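Local coordinates for Lmo0547 protein (Listeria monocytogenes, PDB 4R9N), which probably regulates transcription as a SorC-family (DeoR-type) factor, with a putative sugar-binding domain that may sense a carbohydrate effector and so tune DNA binding, at residues Gly151-Tyr156 with Val181-Ser186; Ile57-Thr62 with Ser159-Ile164; Arg187-Asp192 with Leu207-Leu212; Ile172-Tyr177 with Ala196-Asn201. All coordinates share one frame; numbering follows the deposited sequence.

Interaction 1: residues Gly151-Tyr156 with Val181-Ser186; sequences GVSSPY and VGDINS
Asp183, Ser153 and Ile184 bury the most surface where the loop that leaves strand 147-151 runs beside strand 180-184, and they illustrate how one antiparallel bridge can fix a loop to a strand. Ser153 and Asp183 form a single hydrogen-bonded pair. The Ser153 N-H points almost straight at Asp183 O (2.9 Å, 170° at the hydrogen) in the carbonyl plane, whereas Asp183 N meets Ser153 O at 2.8 Å from above that carbonyl's plane. Asp183 holds CG in the crowded position between backbone N and carbonyl carbon (chi1 60°), which brings its carboxylate back over the loop, OD1 lying 3.8 Å from Ser153 CB and equally close to Pro155 CD. Ile184 lies alongside Val152, both pointing the same way, with Ile184 CG1 3.9 Å from Val152 CG2. Beyond the bridge, water takes over: one molecule links Gly151 O to Asn185 N, another Ser154 OG to Val181 O. Val181 and Gly182 together face Phe189, a classic beta bulge, in the hairpin that strand 180-184 makes with strand 187-190. Helix 228-236 packs on Val152, Val181 and Ile184, while helix 169-177 covers Pro155 and Tyr156.

Interaction 2: residues Ile57-Thr62 with Ser159-Ile164; sequences ISWGKT and STMEEI
The apolar grip on the indole of Trp59 is the tightly packed half of this contact, and the solvent side belongs to the exposed Lys61, which among residues 159-164 touches only Thr160. Trp59 leaves the backbone with CG in the crowded position between N and carbonyl carbon (chi1 85°), which sends the six-membered end of its ring system toward the short helix 160-163. Three side chains receive it. Selenomethionine Met161 crosses the indole at about a right angle and sets CG against the ring edge, near its plane, 3.6 Å from Trp59 CZ2. Thr160 and Ile164 come tip to tip with the ring, the methyl Thr160 CG2 lying 3.8 Å from Trp59 CH2 and Ile164 CD1 3.9 Å from the same carbon. Both reach it obliquely.

On the exposed side, Lys61 stretches out beyond CG with all its later torsions near anti and comes tip to tip with Thr160, its CD 3.3 Å from Thr160 OG1. A water bridges the two segments: it accepts from Lys61 N at 2.9 Å and hydrogen-bonds Thr160 OG1. Leu94, from a neighbouring loop, touches both Lys61 and Thr160. The chemistry is therefore divided: apolar packing surrounds the indole, while the polar link from Lys61 N to Thr160 OG1 is carried by the water rather than made directly.

Interaction 3: residues Arg187-Asp192 with Leu207-Leu212; sequences RFFTAD and LSLEEL
Strand 187-190 passes the start of helix 209-213, the nearest CA atoms being those of Arg187 and Ser208, 6.7 Å apart. Arg187 buries the most surface: its chain bends at chi2 (-59°), so that the guanidinium lies with one face over Ser208, whose CA sits 3.7 Å above the plane. A water in the guanidinium plane accepts from Arg187 NE at 2.8 Å and donates to Leu207 O, while NH2 bonds Gly206 O and NH1 forms a salt bridge with Glu195. Leu209 packs on the strand, its CG 3.7 Å from Arg187 CB and its CD1 3.8 Å from Phe189 CB, crossing Phe189 at about a right angle. Ser208 and Glu211 close a capping box: Glu211 N donates to Ser208 OG, and Ser208 N returns a straight bond to Glu211 OE1 (170°). Phe189 packs further on Ala233 and Ala234 of helix 228-236, and its backbone pairs with strand 180-184, which completes the hairpin.

Interaction 4: residues Ile172-Tyr177 with Ala196-Asn201; sequences IEELRY and AKTEIN
The end of helix 169-177 meets the turn that opens the short helix 199-202, a peripheral corner beside the hairpin of strands 180-184 and 187-190. Its centre is Glu174. CG lies anti to the backbone N (chi1 162°) and the chain bends at chi2 (68°); the Glu174 and Thr198 side chains run past each other in opposite directions, which brings OE2 to the hydroxyl. Thr198 OG1, itself anti to its backbone N, donates at 2.7 Å to Glu174 OE2, which accepts through its anti lone pair, the one away from the other carboxylate oxygen. The same OE2 takes a second bond from a water at 2.6 Å, and this water accepts in turn from Glu199 N at 2.9 Å. Lys178 adds a salt bridge to OE2 and also bonds Lys197 O; this crowd of donors would be expected to favour the ionised carboxylate.

Toward the interior the contact becomes apolar and looser, Leu175 CD2 standing 4.2 Å from Thr198 CG2, with the two side chains crossing at about a right angle. Leu175 and Ile200 both touch Phe188. This is peripheral packing on a Rossmann-like alpha/beta domain, a carboxylate bridging a hydroxyl and, through water, a backbone amide at the start of a short helix.

From the N terminus, Ile57-Thr62 leaves strand 54-57 of the central parallel sheet and meets Ser159-Ile164 after 96 intervening residues, so interaction 2 closes the longest loop. Interaction 1 opens inside that loop, at the end of strand 147-151, and closes beyond it at strand 180-184; the two therefore cross, and Asn185 OD1 meets Ser58 OG between them. Interaction 4 starts at helix 169-177, before interaction 1 has closed, and ends after interaction 3 has opened, crossing both. Interaction 3 follows interaction 1 in series, its strand 187-190 pairing with strand 180-184. Phe188 ties interactions 1, 2, 3 and 4 together, joining the hairpin, the loop after strand 147-151, and helices 160-163 and 199-202.

Interaction 1: residues Gly151-Tyr156 with Val181-Ser186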
loop_
_atom_site.group_PDB
_atom_site.type_symbol
_atom_site.label_atom_id
_atom_site.label_comp_id
_atom_site.label_asym_id
_atom_site.label_seq_id
_atom_site.Cartn_x
_atom_site.Cartn_y
_atom_site.Cartn_z
ATOM N N GLY A 151 0.012 0.987 -1.288
ATOM C CA GLY A 151 -0.750 1.817 -2.248
ATOM C C GLY A 151 -2.176 2.047 -1.748
ATOM O O GLY A 151 -2.688 1.333 -0.899
ATOM N N VAL A 152 -2.879 2.994 -2.340
ATOM C CA VAL A 152 -4.280 3.178 -2.009
ATOM C C VAL A 152 -5.016 3.089 -3.352
ATOM O O VAL A 152 -4.601 3.699 -4.346
ATOM C CB VAL A 152 -4.595 4.535 -1.341
ATOM C CG1 VAL A 152 -6.088 4.625 -0.995
ATOM C CG2 VAL A 152 -3.753 4.739 -0.120
ATOM N N SER A 153 -6.080 2.311 -3.425
ATOM C CA SER A 153 -6.767 2.197 -4.704
ATOM C C SER A 153 -8.268 2.309 -4.546
ATOM O O SER A 153 -8.785 2.387 -3.448
ATOM C CB SER A 153 -6.377 0.879 -5.379
ATOM O OG SER A 153 -6.913 0.877 -6.705
ATOM N N SER A 154 -8.953 2.384 -5.676
ATOM C CA SER A 154 -10.400 2.474 -5.702
ATOM C C SER A 154 -10.766 1.298 -6.562
ATOM O O SER A 154 -10.189 1.158 -7.631
ATOM C CB SER A 154 -10.848 3.782 -6.353
ATOM O OG SER A 154 -12.228 3.734 -6.677
ATOM N N PRO A 155 -11.732 0.465 -6.128
ATOM C CA PRO A 155 -12.102 -0.668 -6.936
ATOM C C PRO A 155 -12.930 -0.319 -8.171
ATOM O O PRO A 155 -13.276 -1.219 -8.875
ATOM C CB PRO A 155 -12.987 -1.487 -5.998
ATOM C CG PRO A 155 -13.666 -0.464 -5.154
ATOM C CD PRO A 155 -12.572 0.557 -4.919
ATOM N N TYR A 156 -13.222 0.955 -8.420
ATOM C CA TYR A 156 -14.209 1.349 -9.427
ATOM C C TYR A 156 -13.549 1.912 -10.686
ATOM O O TYR A 156 -12.338 2.068 -10.750
ATOM C CB TYR A 156 -15.156 2.388 -8.832
ATOM C CG TYR A 156 -15.829 1.942 -7.563
ATOM C CD1 TYR A 156 -16.543 0.705 -7.510
ATOM C CD2 TYR A 156 -15.710 2.689 -6.388
ATOM C CE1 TYR A 156 -17.139 0.270 -6.320
ATOM C CE2 TYR A 156 -16.321 2.259 -5.195
ATOM C CZ TYR A 156 -17.049 1.044 -5.174
ATOM O OH TYR A 156 -17.635 0.610 -3.982
ATOM N N VAL A 181 -15.433 2.741 -0.419
ATOM C CA VAL A 181 -14.794 3.853 -1.121
ATOM C C VAL A 181 -13.357 3.619 -1.541
ATOM O O VAL A 181 -12.849 4.323 -2.390
ATOM C CB VAL A 181 -14.869 5.162 -0.322
ATOM C CG1 VAL A 181 -16.315 5.486 -0.040
ATOM C CG2 VAL A 181 -14.043 5.110 0.943
ATOM N N GLY A 182 -12.679 2.636 -0.947
ATOM C CA GLY A 182 -11.293 2.382 -1.353
ATOM C C GLY A 182 -10.775 1.053 -0.860
ATOM O O GLY A 182 -11.468 0.291 -0.155
ATOM N N ASP A 183 -9.542 0.757 -1.237
ATOM C CA ASP A 183 -8.849 -0.408 -0.668
ATOM C C ASP A 183 -7.371 -0.134 -0.418
ATOM O O ASP A 183 -6.772 0.659 -1.088
ATOM C CB ASP A 183 -9.039 -1.675 -1.482
ATOM C CG ASP A 183 -8.546 -1.575 -2.892
ATOM O OD1 ASP A 183 -9.231 -0.931 -3.728
ATOM O OD2 ASP A 183 -7.524 -2.244 -3.219
ATOM N N ILE A 184 -6.844 -0.764 0.602
ATOM C CA ILE A 184 -5.409 -0.743 0.956
ATOM C C ILE A 184 -5.103 -2.206 1.296
ATOM O O ILE A 184 -5.847 -2.822 2.093
ATOM C CB ILE A 184 -5.096 0.190 2.184
ATOM C CG1 ILE A 184 -5.196 1.662 1.774
ATOM C CG2 ILE A 184 -3.703 -0.100 2.718
ATOM C CD1 ILE A 184 -5.115 2.624 2.952
ATOM N N ASN A 185 -4.080 -2.783 0.661
ATOM C CA ASN A 185 -3.643 -4.153 0.949
ATOM C C ASN A 185 -4.822 -5.134 0.777
ATOM O O ASN A 185 -4.950 -6.080 1.530
ATOM C CB ASN A 185 -3.018 -4.251 2.351
ATOM C CG ASN A 185 -2.074 -5.417 2.486
ATOM O OD1 ASN A 185 -1.233 -5.661 1.580
ATOM N ND2 ASN A 185 -2.176 -6.134 3.607
ATOM N N SER A 186 -5.605 -4.892 -0.287
ATOM C CA SER A 186 -6.780 -5.674 -0.623
ATOM C C SER A 186 -7.827 -5.765 0.500
ATOM O O SER A 186 -8.604 -6.740 0.553
ATOM C CB SER A 186 -6.421 -7.103 -1.028
ATOM O OG SER A 186 -7.550 -7.800 -1.556
HETATM O O HOH W 1 -2.286 -1.468 -1.005
HETATM O O HOH W 2 -13.654 5.487 -4.516
#

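Interaction 2: residues Ile57-Thr62 with Ser159-Ile164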
loop_
_atom_site.group_PDB
_atom_site.type_symbol
_atom_site.label_atom_id
_atom_site.label_comp_id
_atom_site.label_asym_id
_atom_site.label_seq_id
_atom_site.Cartn_x
_atom_site.Cartn_y
_atom_site.Cartn_z
ATOM N N ILE A 57 5.846 -4.647 2.862
ATOM C CA ILE A 57 5.508 -4.175 1.539
ATOM C C ILE A 57 4.175 -4.801 1.120
ATOM O O ILE A 57 3.947 -6.003 1.301
ATOM C CB ILE A 57 6.609 -4.577 0.542
ATOM C CG1 ILE A 57 7.970 -4.079 0.983
ATOM C CG2 ILE A 57 6.333 -4.124 -0.901
ATOM C CD1 ILE A 57 8.250 -2.624 0.918
ATOM N N SER A 58 3.320 -3.979 0.530
ATOM C CA SER A 58 2.111 -4.470 -0.086
ATOM C C SER A 58 2.334 -4.879 -1.542
ATOM O O SER A 58 3.361 -5.464 -1.883
ATOM C CB SER A 58 0.983 -3.450 0.117
ATOM O OG SER A 58 -0.283 -3.987 -0.190
ATOM N N TRP A 59 1.372 -4.597 -2.415
ATOM C CA TRP A 59 1.435 -4.991 -3.797
ATOM C C TRP A 59 0.932 -3.884 -4.737
ATOM O O TRP A 59 0.439 -2.836 -4.299
ATOM C CB TRP A 59 0.544 -6.241 -3.913
ATOM C CG TRP A 59 -0.849 -5.887 -4.108
ATOM C CD1 TRP A 59 -1.735 -5.415 -3.161
ATOM C CD2 TRP A 59 -1.554 -5.920 -5.348
ATOM N NE1 TRP A 59 -2.957 -5.127 -3.774
ATOM C CE2 TRP A 59 -2.859 -5.437 -5.110
ATOM C CE3 TRP A 59 -1.198 -6.289 -6.663
ATOM C CZ2 TRP A 59 -3.804 -5.341 -6.123
ATOM C CZ3 TRP A 59 -2.152 -6.200 -7.666
ATOM C CH2 TRP A 59 -3.425 -5.704 -7.394
ATOM N N GLY A 60 1.019 -4.134 -6.023
ATOM C CA GLY A 60 0.360 -3.262 -7.001
ATOM C C GLY A 60 1.258 -2.513 -7.925
ATOM O O GLY A 60 2.451 -2.517 -7.783
ATOM N N LYS A 61 0.652 -1.839 -8.904
ATOM C CA LYS A 61 1.428 -1.167 -9.904
ATOM C C LYS A 61 2.300 -0.063 -9.356
ATOM O O LYS A 61 3.419 0.092 -9.817
ATOM C CB LYS A 61 0.547 -0.591 -11.041
ATOM C CG LYS A 61 -0.113 -1.664 -11.887
ATOM C CD LYS A 61 -1.102 -1.083 -12.915
ATOM C CE LYS A 61 -1.521 -2.189 -13.848
ATOM N NZ LYS A 61 -2.458 -1.722 -14.891
ATOM N N THR A 62 1.789 0.741 -8.427
ATOM C CA THR A 62 2.558 1.838 -7.911
ATOM C C THR A 62 3.799 1.370 -7.087
ATOM O O THR A 62 4.945 1.843 -7.244
ATOM C CB THR A 62 1.651 2.762 -7.057
ATOM O OG1 THR A 62 0.552 3.272 -7.849
ATOM C CG2 THR A 62 2.412 3.881 -6.598
ATOM N N SER A 159 -10.262 -0.611 -12.507
ATOM C CA SER A 159 -9.033 -0.667 -11.711
ATOM C C SER A 159 -8.161 -1.880 -12.044
ATOM O O SER A 159 -8.608 -2.812 -12.722
ATOM C CB SER A 159 -9.373 -0.721 -10.219
ATOM O OG SER A 159 -9.889 -1.996 -9.866
ATOM N N THR A 160 -6.928 -1.852 -11.527
ATOM C CA THR A 160 -5.933 -2.937 -11.669
ATOM C C THR A 160 -6.526 -4.309 -11.295
ATOM O O THR A 160 -6.500 -5.245 -12.108
ATOM C CB THR A 160 -4.657 -2.658 -10.816
ATOM O OG1 THR A 160 -3.931 -1.555 -11.365
ATOM C CG2 THR A 160 -3.716 -3.885 -10.754
HETATM N N MSE A 161 -7.060 -4.425 -10.079
HETATM C CA MSE A 161 -7.641 -5.700 -9.604
HETATM C C MSE A 161 -8.718 -6.269 -10.527
HETATM O O MSE A 161 -8.774 -7.468 -10.765
HETATM C CB MSE A 161 -8.300 -5.479 -8.266
HETATM C CG MSE A 161 -7.310 -5.335 -7.133
HETATM SE SE MSE A 161 -8.455 -4.837 -5.604
HETATM C CE MSE A 161 -8.697 -2.889 -5.979
ATOM N N GLU A 162 -9.579 -5.421 -11.067
ATOM C CA GLU A 162 -10.578 -5.895 -12.039
ATOM C C GLU A 162 -9.920 -6.287 -13.375
ATOM O O GLU A 162 -10.250 -7.321 -13.970
ATOM C CB GLU A 162 -11.668 -4.851 -12.298
ATOM C CG GLU A 162 -12.579 -5.284 -13.446
ATOM C CD GLU A 162 -13.774 -4.385 -13.656
ATOM O OE1 GLU A 162 -13.637 -3.155 -13.457
ATOM O OE2 GLU A 162 -14.844 -4.923 -14.049
ATOM N N GLU A 163 -8.987 -5.467 -13.850
ATOM C CA GLU A 163 -8.353 -5.763 -15.137
ATOM C C GLU A 163 -7.532 -7.065 -15.041
ATOM O O GLU A 163 -7.444 -7.802 -16.018
ATOM C CB GLU A 163 -7.524 -4.565 -15.636
ATOM C CG GLU A 163 -8.297 -3.244 -15.806
ATOM C CD GLU A 163 -9.614 -3.362 -16.577
ATOM O OE1 GLU A 163 -10.478 -4.204 -16.221
ATOM O OE2 GLU A 163 -9.807 -2.576 -17.532
ATOM N N ILE A 164 -6.992 -7.371 -13.862
ATOM C CA ILE A 164 -6.279 -8.641 -13.665
ATOM C C ILE A 164 -7.171 -9.811 -13.220
ATOM O O ILE A 164 -6.661 -10.887 -12.862
ATOM C CB ILE A 164 -5.047 -8.523 -12.713
ATOM C CG1 ILE A 164 -5.451 -8.216 -11.272
ATOM C CG2 ILE A 164 -4.055 -7.488 -13.254
ATOM C CD1 ILE A 164 -4.249 -8.105 -10.346
HETATM O O HOH W 3 -2.226 -1.654 -8.737
#

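Interaction 3: residues Arg187-Asp192 with Leu207-Leu212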
loop_
_atom_site.group_PDB
_atom_site.type_symbol
_atom_site.label_atom_id
_atom_site.label_comp_id
_atom_site.label_asym_id
_atom_site.label_seq_id
_atom_site.Cartn_x
_atom_site.Cartn_y
_atom_site.Cartn_z
ATOM N N ARG A 187 -7.869 -4.771 1.373
ATOM C CA ARG A 187 -8.949 -4.636 2.351
ATOM C C ARG A 187 -9.766 -3.380 1.952
ATOM O O ARG A 187 -9.187 -2.309 1.801
ATOM C CB ARG A 187 -8.429 -4.467 3.757
ATOM C CG ARG A 187 -7.598 -5.596 4.248
ATOM C CD ARG A 187 -8.320 -6.944 4.248
ATOM N NE ARG A 187 -7.497 -7.975 4.859
ATOM C CZ ARG A 187 -7.780 -8.643 5.982
ATOM N NH1 ARG A 187 -8.895 -8.399 6.723
ATOM N NH2 ARG A 187 -6.907 -9.536 6.385
ATOM N N PHE A 188 -11.069 -3.567 1.770
ATOM C CA PHE A 188 -12.021 -2.589 1.201
ATOM C C PHE A 188 -12.719 -1.878 2.313
ATOM O O PHE A 188 -13.308 -2.534 3.171
ATOM C CB PHE A 188 -12.997 -3.380 0.350
ATOM C CG PHE A 188 -12.339 -3.943 -0.841
ATOM C CD1 PHE A 188 -12.146 -3.160 -1.974
ATOM C CD2 PHE A 188 -11.842 -5.254 -0.838
ATOM C CE1 PHE A 188 -11.490 -3.651 -3.089
ATOM C CE2 PHE A 188 -11.168 -5.728 -1.944
ATOM C CZ PHE A 188 -11.003 -4.939 -3.063
ATOM N N PHE A 189 -12.609 -0.558 2.355
ATOM C CA PHE A 189 -13.101 0.230 3.457
ATOM C C PHE A 189 -14.157 1.230 3.015
ATOM O O PHE A 189 -14.248 1.647 1.868
ATOM C CB PHE A 189 -11.951 0.942 4.215
ATOM C CG PHE A 189 -11.075 1.785 3.337
ATOM C CD1 PHE A 189 -9.918 1.237 2.750
ATOM C CD2 PHE A 189 -11.380 3.108 3.087
ATOM C CE1 PHE A 189 -9.041 2.047 1.987
ATOM C CE2 PHE A 189 -10.537 3.907 2.300
ATOM C CZ PHE A 189 -9.333 3.380 1.765
ATOM N N THR A 190 -15.024 1.524 3.964
ATOM C CA THR A 190 -16.034 2.549 3.850
ATOM C C THR A 190 -15.458 3.933 4.137
ATOM O O THR A 190 -14.282 4.067 4.435
ATOM C CB THR A 190 -17.195 2.242 4.815
ATOM O OG1 THR A 190 -16.680 1.937 6.111
ATOM C CG2 THR A 190 -17.971 1.007 4.313
ATOM N N ALA A 191 -16.309 4.962 4.071
ATOM C CA ALA A 191 -15.876 6.332 4.249
ATOM C C ALA A 191 -15.206 6.585 5.596
ATOM O O ALA A 191 -14.416 7.506 5.736
ATOM C CB ALA A 191 -17.053 7.281 4.064
ATOM N N ASP A 192 -15.516 5.808 6.596
ATOM C CA ASP A 192 -14.907 6.011 7.903
ATOM C C ASP A 192 -13.578 5.318 8.033
ATOM O O ASP A 192 -13.028 5.232 9.115
ATOM C CB ASP A 192 -15.867 5.576 9.019
ATOM C CG ASP A 192 -16.271 4.134 8.930
ATOM O OD1 ASP A 192 -15.796 3.426 7.998
ATOM O OD2 ASP A 192 -17.090 3.714 9.808
ATOM N N LEU A 207 -2.335 -8.675 6.006
ATOM C CA LEU A 207 -2.564 -7.758 7.103
ATOM C C LEU A 207 -3.865 -7.020 6.957
ATOM O O LEU A 207 -4.169 -6.518 5.861
ATOM C CB LEU A 207 -1.419 -6.738 7.052
ATOM C CG LEU A 207 -0.998 -5.920 8.230
ATOM C CD1 LEU A 207 0.065 -6.688 8.981
ATOM C CD2 LEU A 207 -0.379 -4.610 7.764
ATOM N N SER A 208 -4.642 -6.914 8.036
ATOM C CA SER A 208 -5.896 -6.184 8.092
ATOM C C SER A 208 -5.684 -4.691 8.316
ATOM O O SER A 208 -4.574 -4.233 8.675
ATOM C CB SER A 208 -6.755 -6.745 9.229
ATOM O OG SER A 208 -6.161 -6.298 10.453
ATOM N N LEU A 209 -6.718 -3.877 8.091
ATOM C CA LEU A 209 -6.575 -2.424 8.318
ATOM C C LEU A 209 -6.288 -2.083 9.767
ATOM O O LEU A 209 -5.483 -1.166 10.058
ATOM C CB LEU A 209 -7.793 -1.622 7.843
ATOM C CG LEU A 209 -8.015 -1.790 6.350
ATOM C CD1 LEU A 209 -9.222 -1.011 5.894
ATOM C CD2 LEU A 209 -6.812 -1.398 5.522
ATOM N N GLU A 210 -6.886 -2.801 10.698
ATOM C CA GLU A 210 -6.576 -2.521 12.094
ATOM C C GLU A 210 -5.156 -2.886 12.478
ATOM O O GLU A 210 -4.514 -2.177 13.252
ATOM C CB GLU A 210 -7.583 -3.156 13.030
ATOM C CG GLU A 210 -8.920 -2.438 12.970
ATOM C CD GLU A 210 -9.068 -1.227 13.919
ATOM O OE1 GLU A 210 -8.259 -0.256 13.926
ATOM O OE2 GLU A 210 -10.069 -1.233 14.654
ATOM N N GLU A 211 -4.635 -3.948 11.880
ATOM C CA GLU A 211 -3.233 -4.290 12.025
ATOM C C GLU A 211 -2.335 -3.233 11.426
ATOM O O GLU A 211 -1.327 -2.913 11.989
ATOM C CB GLU A 211 -2.945 -5.616 11.428
ATOM C CG GLU A 211 -3.496 -6.738 12.305
ATOM C CD GLU A 211 -3.714 -8.061 11.615
ATOM O OE1 GLU A 211 -3.412 -8.224 10.406
ATOM O OE2 GLU A 211 -4.271 -8.945 12.329
ATOM N N LEU A 212 -2.709 -2.698 10.259
ATOM C CA LEU A 212 -1.941 -1.675 9.624
ATOM C C LEU A 212 -1.881 -0.412 10.496
ATOM O O LEU A 212 -0.835 0.247 10.586
ATOM C CB LEU A 212 -2.542 -1.340 8.251
ATOM C CG LEU A 212 -1.843 -0.284 7.385
ATOM C CD1 LEU A 212 -0.548 -0.840 6.820
ATOM C CD2 LEU A 212 -2.768 0.228 6.285
HETATM O O HOH W 4 -4.985 -8.030 3.718
#

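Interaction 4: residues Ile172-Tyr177 with Ala196-Asn201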
loop_
_atom_site.group_PDB
_atom_site.type_symbol
_atom_site.label_atom_id
_atom_site.label_comp_id
_atom_site.label_asym_id
_atom_site.label_seq_id
_atom_site.Cartn_x
_atom_site.Cartn_y
_atom_site.Cartn_z
ATOM N N ILE A 172 -17.742 -6.075 -7.639
ATOM C CA ILE A 172 -17.843 -4.598 -7.620
ATOM C C ILE A 172 -19.230 -4.126 -7.146
ATOM O O ILE A 172 -19.351 -3.174 -6.365
ATOM C CB ILE A 172 -17.401 -3.973 -8.958
ATOM C CG1 ILE A 172 -15.901 -4.265 -9.156
ATOM C CG2 ILE A 172 -17.800 -2.486 -8.999
ATOM C CD1 ILE A 172 -15.337 -4.003 -10.533
ATOM N N GLU A 173 -20.279 -4.794 -7.589
ATOM C CA GLU A 173 -21.585 -4.382 -7.147
ATOM C C GLU A 173 -21.807 -4.647 -5.657
ATOM O O GLU A 173 -22.408 -3.851 -4.988
ATOM C CB GLU A 173 -22.666 -4.894 -8.066
ATOM C CG GLU A 173 -22.583 -4.169 -9.417
ATOM C CD GLU A 173 -22.297 -2.651 -9.295
ATOM O OE1 GLU A 173 -22.771 -2.022 -8.321
ATOM O OE2 GLU A 173 -21.593 -2.068 -10.155
ATOM N N GLU A 174 -21.232 -5.694 -5.133
ATOM C CA GLU A 174 -21.266 -5.937 -3.685
ATOM C C GLU A 174 -20.581 -4.796 -2.930
ATOM O O GLU A 174 -21.144 -4.234 -1.967
ATOM C CB GLU A 174 -20.695 -7.344 -3.387
ATOM C CG GLU A 174 -20.249 -7.621 -1.966
ATOM C CD GLU A 174 -21.356 -7.679 -0.928
ATOM O OE1 GLU A 174 -22.540 -7.472 -1.266
ATOM O OE2 GLU A 174 -20.994 -7.911 0.264
ATOM N N LEU A 175 -19.405 -4.396 -3.403
ATOM C CA LEU A 175 -18.650 -3.315 -2.780
ATOM C C LEU A 175 -19.403 -2.015 -2.810
ATOM O O LEU A 175 -19.470 -1.360 -1.788
ATOM C CB LEU A 175 -17.255 -3.204 -3.448
ATOM C CG LEU A 175 -16.375 -4.462 -3.315
ATOM C CD1 LEU A 175 -15.041 -4.288 -4.010
ATOM C CD2 LEU A 175 -16.048 -4.766 -1.864
ATOM N N ARG A 176 -20.026 -1.658 -3.955
ATOM C CA ARG A 176 -20.857 -0.469 -4.053
ATOM C C ARG A 176 -22.020 -0.525 -3.080
ATOM O O ARG A 176 -22.303 0.429 -2.369
ATOM C CB ARG A 176 -21.426 -0.289 -5.493
ATOM C CG ARG A 176 -21.385 1.154 -6.000
ATOM C CD ARG A 176 -21.658 1.294 -7.502
ATOM N NE ARG A 176 -20.599 2.090 -8.169
ATOM C CZ ARG A 176 -19.766 1.650 -9.127
ATOM N NH1 ARG A 176 -19.833 0.404 -9.597
ATOM N NH2 ARG A 176 -18.845 2.487 -9.640
ATOM N N TYR A 177 -22.720 -1.650 -3.091
ATOM C CA TYR A 177 -23.860 -1.822 -2.235
ATOM C C TYR A 177 -23.471 -1.640 -0.776
ATOM O O TYR A 177 -24.268 -1.137 0.017
ATOM C CB TYR A 177 -24.448 -3.223 -2.466
ATOM C CG TYR A 177 -25.667 -3.526 -1.616
ATOM C CD1 TYR A 177 -26.835 -2.779 -1.766
ATOM C CD2 TYR A 177 -25.656 -4.557 -0.674
ATOM C CE1 TYR A 177 -27.945 -3.042 -1.001
ATOM C CE2 TYR A 177 -26.791 -4.853 0.077
ATOM C CZ TYR A 177 -27.917 -4.075 -0.085
ATOM O OH TYR A 177 -29.052 -4.323 0.655
ATOM N N ALA A 196 -15.264 -2.784 5.305
ATOM C CA ALA A 196 -16.644 -3.142 5.098
ATOM C C ALA A 196 -16.926 -4.586 5.537
ATOM O O ALA A 196 -16.055 -5.491 5.490
ATOM C CB ALA A 196 -17.069 -2.934 3.648
ATOM N N LYS A 197 -18.173 -4.801 5.964
ATOM C CA LYS A 197 -18.656 -6.146 6.235
ATOM C C LYS A 197 -19.031 -6.827 4.935
ATOM O O LYS A 197 -20.140 -6.680 4.472
ATOM C CB LYS A 197 -19.868 -6.089 7.152
ATOM C CG LYS A 197 -19.536 -5.572 8.555
ATOM C CD LYS A 197 -20.677 -5.969 9.488
ATOM C CE LYS A 197 -20.735 -5.165 10.783
ATOM N NZ LYS A 197 -20.218 -5.992 11.914
ATOM N N THR A 198 -18.100 -7.560 4.370
ATOM C CA THR A 198 -18.253 -8.133 3.061
ATOM C C THR A 198 -17.333 -9.315 3.008
ATOM O O THR A 198 -16.258 -9.331 3.634
ATOM C CB THR A 198 -18.012 -7.095 1.903
ATOM O OG1 THR A 198 -18.342 -7.690 0.650
ATOM C CG2 THR A 198 -16.573 -6.645 1.818
ATOM N N GLU A 199 -17.811 -10.334 2.317
ATOM C CA GLU A 199 -17.100 -11.596 2.112
ATOM C C GLU A 199 -15.646 -11.456 1.732
ATOM O O GLU A 199 -14.790 -12.093 2.338
ATOM C CB GLU A 199 -17.816 -12.425 1.013
ATOM C CG GLU A 199 -17.162 -13.771 0.680
ATOM C CD GLU A 199 -16.253 -13.771 -0.555
ATOM O OE1 GLU A 199 -16.351 -12.885 -1.426
ATOM O OE2 GLU A 199 -15.438 -14.715 -0.676
ATOM N N ILE A 200 -15.360 -10.658 0.700
ATOM C CA ILE A 200 -13.989 -10.477 0.245
ATOM C C ILE A 200 -13.017 -10.187 1.422
ATOM O O ILE A 200 -11.973 -10.814 1.520
ATOM C CB ILE A 200 -13.851 -9.401 -0.882
ATOM C CG1 ILE A 200 -14.461 -9.938 -2.204
ATOM C CG2 ILE A 200 -12.383 -9.071 -1.103
ATOM C CD1 ILE A 200 -14.211 -9.065 -3.423
ATOM N N ASN A 201 -13.351 -9.260 2.300
ATOM C CA ASN A 201 -12.456 -8.865 3.400
ATOM C C ASN A 201 -12.134 -10.011 4.336
ATOM O O ASN A 201 -11.037 -10.037 4.912
ATOM C CB ASN A 201 -12.962 -7.669 4.223
ATOM C CG ASN A 201 -12.828 -6.338 3.475
ATOM O OD1 ASN A 201 -12.013 -6.231 2.521
ATOM N ND2 ASN A 201 -13.701 -5.371 3.803
HETATM O O HOH W 5 -20.529 -10.297 1.268
#